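Local atomic coordinates of SIS domain protein (Listeria monocytogenes str. 4b F2365, PDB entry 3FXA), a protein that probably binds a phosphosugar through its SIS (sugar isomerase) domain and may isomerise sugar phosphates. Residues A19-R24 and V143-E148; S23-V28 and V163-D168. One frame throughout, in Å; residues are numbered along the deposited sequence. Where two conformers were deposited one is given.

Interaction 1: A19-R24 and V143-E148; sequences ANAISR and VSVSKE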
ATOM      1  N   ALA A  19      23.581  14.536   6.396  1.00 16.88           N
ATOM      2  CA  ALA A  19      24.109  15.480   5.399  1.00 17.11           C
ATOM      3  C   ALA A  19      25.420  14.962   4.798  1.00 17.36           C
ATOM      4  O   ALA A  19      25.602  15.024   3.575  1.00 18.72           O
ATOM      5  CB  ALA A  19      24.323  16.870   6.015  1.00 15.58           C
ATOM      6  N   ASN A  20      26.308  14.437   5.644  1.00 15.17           N
ATOM      7  CA  ASN A  20      27.617  13.903   5.210  1.00 17.02           C
ATOM      8  C   ASN A  20      27.446  12.728   4.250  1.00 18.45           C
ATOM      9  O   ASN A  20      28.168  12.633   3.252  1.00 18.37           O
ATOM     10  CB  ASN A  20      28.504  13.477   6.394  1.00 17.50           C
ATOM     11  CG  ASN A  20      29.027  14.668   7.251  1.00 22.82           C
ATOM     12  OD1 ASN A  20      28.907  15.851   6.894  1.00 26.68           O
ATOM     13  ND2 ASN A  20      29.621  14.331   8.391  1.00 29.89           N
ATOM     14  N   ALA A  21      26.485  11.853   4.560  1.00 16.85           N
ATOM     15  CA  ALA A  21      26.167  10.671   3.733  1.00 17.32           C
ATOM     16  C   ALA A  21      25.754  11.059   2.308  1.00 17.40           C
ATOM     17  O   ALA A  21      26.178  10.425   1.354  1.00 18.70           O
ATOM     18  CB  ALA A  21      25.087   9.792   4.404  1.00 19.57           C
ATOM     19  N   ILE A  22      24.989  12.141   2.178  1.00 17.23           N
ATOM     20  CA  ILE A  22      24.556  12.631   0.862  1.00 16.63           C
ATOM     21  C   ILE A  22      25.715  13.356   0.194  1.00 15.77           C
ATOM     22  O   ILE A  22      25.934  13.177  -0.998  1.00 17.32           O
ATOM     23  CB  ILE A  22      23.376  13.602   0.948  1.00 17.72           C
ATOM     24  CG1 ILE A  22      22.189  12.913   1.603  1.00 19.60           C
ATOM     25  CG2 ILE A  22      22.967  14.131  -0.446  1.00 18.42           C
ATOM     26  CD1 ILE A  22      21.104  13.814   1.819  1.00 27.87           C
ATOM     27  N   SER A  23      26.434  14.192   0.954  1.00 17.17           N
ATOM     28  CA  SER A  23      27.568  14.918   0.371  0.50 17.02           C
ATOM     29  C   SER A  23      28.645  13.980  -0.189  1.00 16.90           C
ATOM     30  O   SER A  23      29.285  14.332  -1.181  1.00 16.53           O
ATOM     31  CB  SER A  23      28.168  15.958   1.330  0.50 17.85           C
ATOM     32  OG  SER A  23      28.746  15.371   2.465  0.50 20.63           O
ATOM     33  N   ARG A  24      28.818  12.782   0.397  1.00 15.35           N
ATOM     34  CA  ARG A  24      29.795  11.787  -0.088  1.00 16.06           C
ATOM     35  C   ARG A  24      29.311  10.905  -1.254  1.00 15.18           C
ATOM     36  O   ARG A  24      30.044  10.000  -1.706  1.00 13.95           O
ATOM     37  CB  ARG A  24      30.261  10.889   1.063  1.00 17.68           C
ATOM     38  CG  ARG A  24      31.167  11.580   2.064  1.00 21.27           C
ATOM     39  CD  ARG A  24      31.838  10.595   3.026  1.00 26.73           C
ATOM     40  NE  ARG A  24      32.725   9.635   2.344  1.00 30.20           N
ATOM     41  CZ  ARG A  24      32.525   8.313   2.170  1.00 30.88           C
ATOM     42  NH1 ARG A  24      31.454   7.665   2.648  1.00 32.42           N
ATOM     43  NH2 ARG A  24      33.448   7.604   1.514  1.00 33.81           N
ATOM     44  N   VAL A 143      25.895   2.020  -3.807  1.00 16.72           N
ATOM     45  CA  VAL A 143      25.538   3.131  -2.908  1.00 16.59           C
ATOM     46  C   VAL A 143      25.865   2.629  -1.503  1.00 16.12           C
ATOM     47  O   VAL A 143      25.548   1.475  -1.176  1.00 19.12           O
ATOM     48  CB  VAL A 143      24.048   3.545  -3.013  1.00 16.41           C
ATOM     49  CG1 VAL A 143      23.133   2.328  -2.998  1.00 24.08           C
ATOM     50  CG2 VAL A 143      23.642   4.610  -1.890  1.00 18.13           C
ATOM     51  N   SER A 144      26.529   3.450  -0.693  1.00 16.98           N
ATOM     52  CA  SER A 144      26.903   3.045   0.655  1.00 15.79           C
ATOM     53  C   SER A 144      27.111   4.270   1.520  1.00 16.76           C
ATOM     54  O   SER A 144      27.189   5.386   0.995  1.00 16.66           O
ATOM     55  CB  SER A 144      28.167   2.153   0.637  1.00 15.95           C
ATOM     56  OG  SER A 144      29.338   2.888   0.284  1.00 15.15           O
ATOM     57  N   VAL A 145      27.141   4.032   2.828  1.00 17.64           N
ATOM     58  CA  VAL A 145      27.379   5.051   3.858  1.00 18.83           C
ATOM     59  C   VAL A 145      28.404   4.494   4.847  1.00 20.37           C
ATOM     60  O   VAL A 145      28.407   3.287   5.138  1.00 20.33           O
ATOM     61  CB  VAL A 145      26.070   5.460   4.553  1.00 20.93           C
ATOM     62  CG1 VAL A 145      25.089   6.033   3.515  1.00 16.48           C
ATOM     63  CG2 VAL A 145      25.420   4.286   5.280  1.00 17.58           C
ATOM     64  N   SER A 146      29.285   5.373   5.320  1.00 22.29           N
ATOM     65  CA  SER A 146      30.363   5.019   6.252  1.00 25.14           C
ATOM     66  C   SER A 146      30.016   5.204   7.734  1.00 26.60           C
ATOM     67  O   SER A 146      30.718   4.662   8.594  1.00 27.34           O
ATOM     68  CB  SER A 146      31.595   5.870   5.933  1.00 24.74           C
ATOM     69  OG  SER A 146      31.302   7.254   6.041  1.00 26.62           O
ATOM     70  N   LYS A 147      28.967   5.979   8.019  1.00 28.03           N
ATOM     71  CA  LYS A 147      28.539   6.304   9.378  1.00 28.75           C
ATOM     72  C   LYS A 147      27.012   6.343   9.457  1.00 28.80           C
ATOM     73  O   LYS A 147      26.377   7.106   8.726  1.00 28.49           O
ATOM     74  CB  LYS A 147      29.101   7.665   9.778  1.00 29.10           C
ATOM     75  N   GLU A 148      26.441   5.509  10.330  1.00 28.43           N
ATOM     76  CA  GLU A 148      24.989   5.461  10.579  1.00 28.25           C
ATOM     77  C   GLU A 148      24.741   6.156  11.924  1.00 26.38           C
ATOM     78  O   GLU A 148      25.376   5.791  12.914  1.00 26.59           O
ATOM     79  CB  GLU A 148      24.469   4.024  10.590  1.00 27.97           C
ATOM     80  CG  GLU A 148      24.179   3.423   9.206  1.00 29.04           C
ATOM     81  CD  GLU A 148      22.993   4.077   8.492  1.00 33.17           C
ATOM     82  OE1 GLU A 148      22.189   4.795   9.130  1.00 34.04           O
ATOM     83  OE2 GLU A 148      22.857   3.875   7.278  1.00 30.99           O
TER
HETATM   84  O   HOH W   1      27.500   8.243   1.903  1.00 18.40           O
HETATM   85  O   HOH W   2      29.104   8.065   3.934  1.00 28.66           O
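The SIS domain is built on a parallel sheet, and the loop that leaves its outermost strand 139-142 passes the end of helix 4-23, where Ala-21 of the last turn meets Val-145 and Arg-24, just beyond the helix, lies beside Ser-146. Hydrophobic contact is confined to one pair of methyls: CB of Ala-21 faces the loop and stands 3.9 Å from CG1 of Val-145. The valine presents this branch because its CG1 is anti to its own carbonyl carbon (chi1 -60°), and the same side chain also packs on Ala-162 of helix 157-177, so it touches two helices.

Most of the polar matching runs through two waters of opposite character. Water 1 gives both its protons, one to the carbonyl oxygen O of Ala-21 at 2.6 Å and the other to O of Ser-144 at 3.0 Å, joining a carbonyl from the last turn of the helix to one in the loop. Water 2 instead receives: it lies in the plane of the Arg-24 guanidinium, at its edge, 2.7 Å from NH1, and also takes the backbone N-H of Ser-146, with N 3.0 Å from the water oxygen. Arg-24 bends at chi3 (62°), which turns the guanidinium over toward the loop. Its NE and NH2 are engaged by Glu-27, leaving NH1 as the nitrogen that faces this water. Where the helix stops, Asn-20 O receives the backbone N of Arg-24 and, in one of the two conformers of Ser-23, also that residue's hydroxyl, from the same face of its plane. The direct approach of arginine to serine is looser: NH1 of Arg-24 comes obliquely to 3.4 Å from OG of Ser-146, at an angle too poor for a hydrogen bond.

Interaction 2: S23-V28 and V163-D168; sequences SRLPEV and VIASFD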
ATOM      1  N   SER A  23      26.434  14.192   0.954  1.00 17.17           N
ATOM      2  CA  SER A  23      27.568  14.918   0.371  0.50 17.02           C
ATOM      3  C   SER A  23      28.645  13.980  -0.189  1.00 16.90           C
ATOM      4  O   SER A  23      29.285  14.332  -1.181  1.00 16.53           O
ATOM      5  CB  SER A  23      28.168  15.958   1.330  0.50 17.85           C
ATOM      6  OG  SER A  23      28.746  15.371   2.465  0.50 20.63           O
ATOM      7  N   ARG A  24      28.818  12.782   0.397  1.00 15.35           N
ATOM      8  CA  ARG A  24      29.795  11.787  -0.088  1.00 16.06           C
ATOM      9  C   ARG A  24      29.311  10.905  -1.254  1.00 15.18           C
ATOM     10  O   ARG A  24      30.044  10.000  -1.706  1.00 13.95           O
ATOM     11  CB  ARG A  24      30.261  10.889   1.063  1.00 17.68           C
ATOM     12  CG  ARG A  24      31.167  11.580   2.064  1.00 21.27           C
ATOM     13  CD  ARG A  24      31.838  10.595   3.026  1.00 26.73           C
ATOM     14  NE  ARG A  24      32.725   9.635   2.344  1.00 30.20           N
ATOM     15  CZ  ARG A  24      32.525   8.313   2.170  1.00 30.88           C
ATOM     16  NH1 ARG A  24      31.454   7.665   2.648  1.00 32.42           N
ATOM     17  NH2 ARG A  24      33.448   7.604   1.514  1.00 33.81           N
ATOM     18  N   LEU A  25      28.110  11.159  -1.788  1.00 13.40           N
ATOM     19  CA  LEU A  25      27.596  10.316  -2.872  1.00 13.89           C
ATOM     20  C   LEU A  25      28.522  10.134  -4.086  1.00 14.62           C
ATOM     21  O   LEU A  25      28.625   9.025  -4.579  1.00 15.20           O
ATOM     22  CB  LEU A  25      26.142  10.678  -3.256  1.00 13.24           C
ATOM     23  CG  LEU A  25      25.090  10.186  -2.255  1.00 15.73           C
ATOM     24  CD1 LEU A  25      23.724  10.766  -2.598  1.00 17.02           C
ATOM     25  CD2 LEU A  25      25.017   8.648  -2.274  1.00 18.86           C
ATOM     26  N   PRO A  26      29.246  11.190  -4.530  1.00 14.91           N
ATOM     27  CA  PRO A  26      30.188  10.994  -5.630  1.00 16.00           C
ATOM     28  C   PRO A  26      31.302   9.927  -5.398  1.00 16.29           C
ATOM     29  O   PRO A  26      31.710   9.267  -6.358  1.00 17.69           O
ATOM     30  CB  PRO A  26      30.807  12.385  -5.801  1.00 15.73           C
ATOM     31  CG  PRO A  26      29.772  13.313  -5.317  1.00 16.50           C
ATOM     32  CD  PRO A  26      29.160  12.614  -4.148  1.00 13.79           C
ATOM     33  N   GLU A  27      31.729   9.737  -4.147  1.00 17.45           N
ATOM     34  CA  GLU A  27      32.771   8.765  -3.777  1.00 19.57           C
ATOM     35  C   GLU A  27      32.294   7.309  -3.695  1.00 19.01           C
ATOM     36  O   GLU A  27      33.080   6.389  -3.965  1.00 20.10           O
ATOM     37  CB  GLU A  27      33.398   9.136  -2.427  1.00 20.99           C
ATOM     38  CG  GLU A  27      33.994  10.532  -2.323  1.00 26.23           C
ATOM     39  CD  GLU A  27      34.454  10.865  -0.896  1.00 33.06           C
ATOM     40  OE1 GLU A  27      34.729   9.933  -0.098  1.00 36.42           O
ATOM     41  OE2 GLU A  27      34.533  12.069  -0.573  1.00 36.39           O
ATOM     42  N   VAL A  28      31.011   7.117  -3.350  1.00 18.23           N
ATOM     43  CA  VAL A  28      30.424   5.793  -3.096  1.00 17.70           C
ATOM     44  C   VAL A  28      29.551   5.248  -4.245  1.00 16.86           C
ATOM     45  O   VAL A  28      29.196   4.066  -4.237  1.00 20.14           O
ATOM     46  CB  VAL A  28      29.634   5.814  -1.767  1.00 17.47           C
ATOM     47  CG1 VAL A  28      30.528   6.392  -0.613  1.00 19.49           C
ATOM     48  CG2 VAL A  28      28.343   6.611  -1.925  1.00 19.51           C
ATOM     49  N   VAL A 163      20.355   6.181  -0.732  1.00 14.93           N
ATOM     50  CA  VAL A 163      19.626   5.568  -1.855  1.00 14.04           C
ATOM     51  C   VAL A 163      18.591   6.521  -2.483  1.00 13.34           C
ATOM     52  O   VAL A 163      18.589   6.686  -3.693  1.00 13.19           O
ATOM     53  CB  VAL A 163      18.948   4.214  -1.488  1.00 13.50           C
ATOM     54  CG1 VAL A 163      18.170   3.675  -2.676  1.00 17.41           C
ATOM     55  CG2 VAL A 163      19.969   3.195  -1.045  1.00 15.39           C
ATOM     56  N   ILE A 164      17.772   7.177  -1.662  1.00 11.88           N
ATOM     57  CA  ILE A 164      16.746   8.085  -2.171  1.00 13.77           C
ATOM     58  C   ILE A 164      17.435   9.225  -2.949  1.00 14.16           C
ATOM     59  O   ILE A 164      17.065   9.503  -4.093  1.00 13.66           O
ATOM     60  CB  ILE A 164      15.842   8.651  -1.050  1.00 14.49           C
ATOM     61  CG1 ILE A 164      14.979   7.532  -0.443  1.00 15.82           C
ATOM     62  CG2 ILE A 164      14.943   9.750  -1.616  1.00 16.53           C
ATOM     63  CD1 ILE A 164      14.160   7.988   0.774  1.00 14.10           C
ATOM     64  N   ALA A 165      18.421   9.864  -2.314  1.00 13.36           N
ATOM     65  CA  ALA A 165      19.183  10.950  -2.953  1.00 14.07           C
ATOM     66  C   ALA A 165      19.827  10.530  -4.267  1.00 12.98           C
ATOM     67  O   ALA A 165      19.831  11.311  -5.241  1.00 13.56           O
ATOM     68  CB  ALA A 165      20.254  11.471  -2.016  1.00 13.87           C
ATOM     69  N   SER A 166      20.379   9.307  -4.316  1.00 13.58           N
ATOM     70  CA  SER A 166      20.969   8.784  -5.554  1.00 14.04           C
ATOM     71  C   SER A 166      19.959   8.813  -6.720  1.00 13.01           C
ATOM     72  O   SER A 166      20.222   9.370  -7.765  1.00 14.93           O
ATOM     73  CB  SER A 166      21.518   7.375  -5.368  1.00 15.35           C
ATOM     74  OG  SER A 166      22.588   7.323  -4.454  1.00 15.51           O
ATOM     75  N   PHE A 167      18.764   8.283  -6.485  1.00 13.77           N
ATOM     76  CA  PHE A 167      17.730   8.282  -7.528  1.00 12.80           C
ATOM     77  C   PHE A 167      17.063   9.659  -7.727  1.00 12.96           C
ATOM     78  O   PHE A 167      16.641   9.968  -8.844  1.00 14.39           O
ATOM     79  CB  PHE A 167      16.753   7.098  -7.366  1.00 13.73           C
ATOM     80  CG  PHE A 167      17.364   5.797  -7.785  1.00 13.31           C
ATOM     81  CD1 PHE A 167      18.111   5.059  -6.892  1.00 13.02           C
ATOM     82  CD2 PHE A 167      17.282   5.354  -9.110  1.00 16.55           C
ATOM     83  CE1 PHE A 167      18.727   3.838  -7.282  1.00 15.83           C
ATOM     84  CE2 PHE A 167      17.897   4.160  -9.516  1.00 14.53           C
ATOM     85  CZ  PHE A 167      18.615   3.394  -8.611  1.00 19.54           C
ATOM     86  N   ASP A 168      17.023  10.508  -6.696  1.00 12.92           N
ATOM     87  CA  ASP A 168      16.522  11.883  -6.867  1.00 11.89           C
ATOM     88  C   ASP A 168      17.363  12.562  -7.959  1.00 11.41           C
ATOM     89  O   ASP A 168      16.820  13.204  -8.827  1.00 13.74           O
ATOM     90  CB  ASP A 168      16.586  12.704  -5.550  1.00 13.65           C
ATOM     91  CG  ASP A 168      15.485  12.345  -4.563  1.00 14.62           C
ATOM     92  OD1 ASP A 168      14.464  11.775  -4.968  1.00 15.71           O
ATOM     93  OD2 ASP A 168      15.633  12.667  -3.357  1.00 14.18           O
TER
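Leu-25 meets Ala-165 and Ser-166 with its two methyls. From CA its CB already heads toward helix 157-177, and CG continues anti to the carbonyl carbon of Leu-25 (chi1 -75°), so that the branch point projects toward that helix and the fork lands on consecutive residues. CD1 rests against CB of Ala-165 at 3.6 Å and lies 4.0 Å from the backbone N of Ser-166. CD2, the other prong, reaches OG of Ser-166 at 3.5 Å, an apolar methyl set against a hydroxyl. That hydroxyl is occupied along its own helix, hydrogen-bonded to the carbonyl O of Ala-162 one turn back, a bond allowed by OG lying beside the backbone N (chi1 -64°); its proton is thus used within the helix while its flank receives the leucine.

In the layered alpha/beta fold of the SIS domain, helix 157-177 covers the parallel sheet: Phe-167 stacks on Phe-141 and packs on Val-125 and Ile-97. Ala-165 and Ser-166 carry the helix surface met by the short helix 25-28. The second subunit closes in here too, its Trp-15 packing on Leu-25 and giving its NE1 proton to the carbonyl O of Ala-165.

At the start of the short helix, Arg-24, in the turn before it, and Glu-27 form a side-on salt bridge in which two nitrogens converge on one carboxylate oxygen. Glu-27 OE1 accepts from NE of Arg-24 at 3.2 Å and from NH2 of Arg-24 at 3.1 Å. Both arrive from the same face of the carboxylate, NE from well above its plane, and both bonds are bent. The backbone follows the same spacing, since N of Glu-27 donates to O of Arg-24 at 3.0 Å.

Interactions 1 and 2 start from one stretch of chain, where helix 4-23 gives way to the short helix 25-28, and they share Ser-23 and Arg-24. Their centres lie about 8 Å apart, on the same side of the chain's centre. The distant partners follow in sequence order: first the loop 143-148 after the edge strand 139-142, then helix 157-177. The two contacts also touch directly, for Val-143 packs on Val-163 and Ser-166, and Ile-22 on Ala-165. Together they join the N-terminal helices to the loop after strand 139-142 and to helix 157-177, which covers the sheet, beside a second subunit that both contacts meet and within a four-chain assembly.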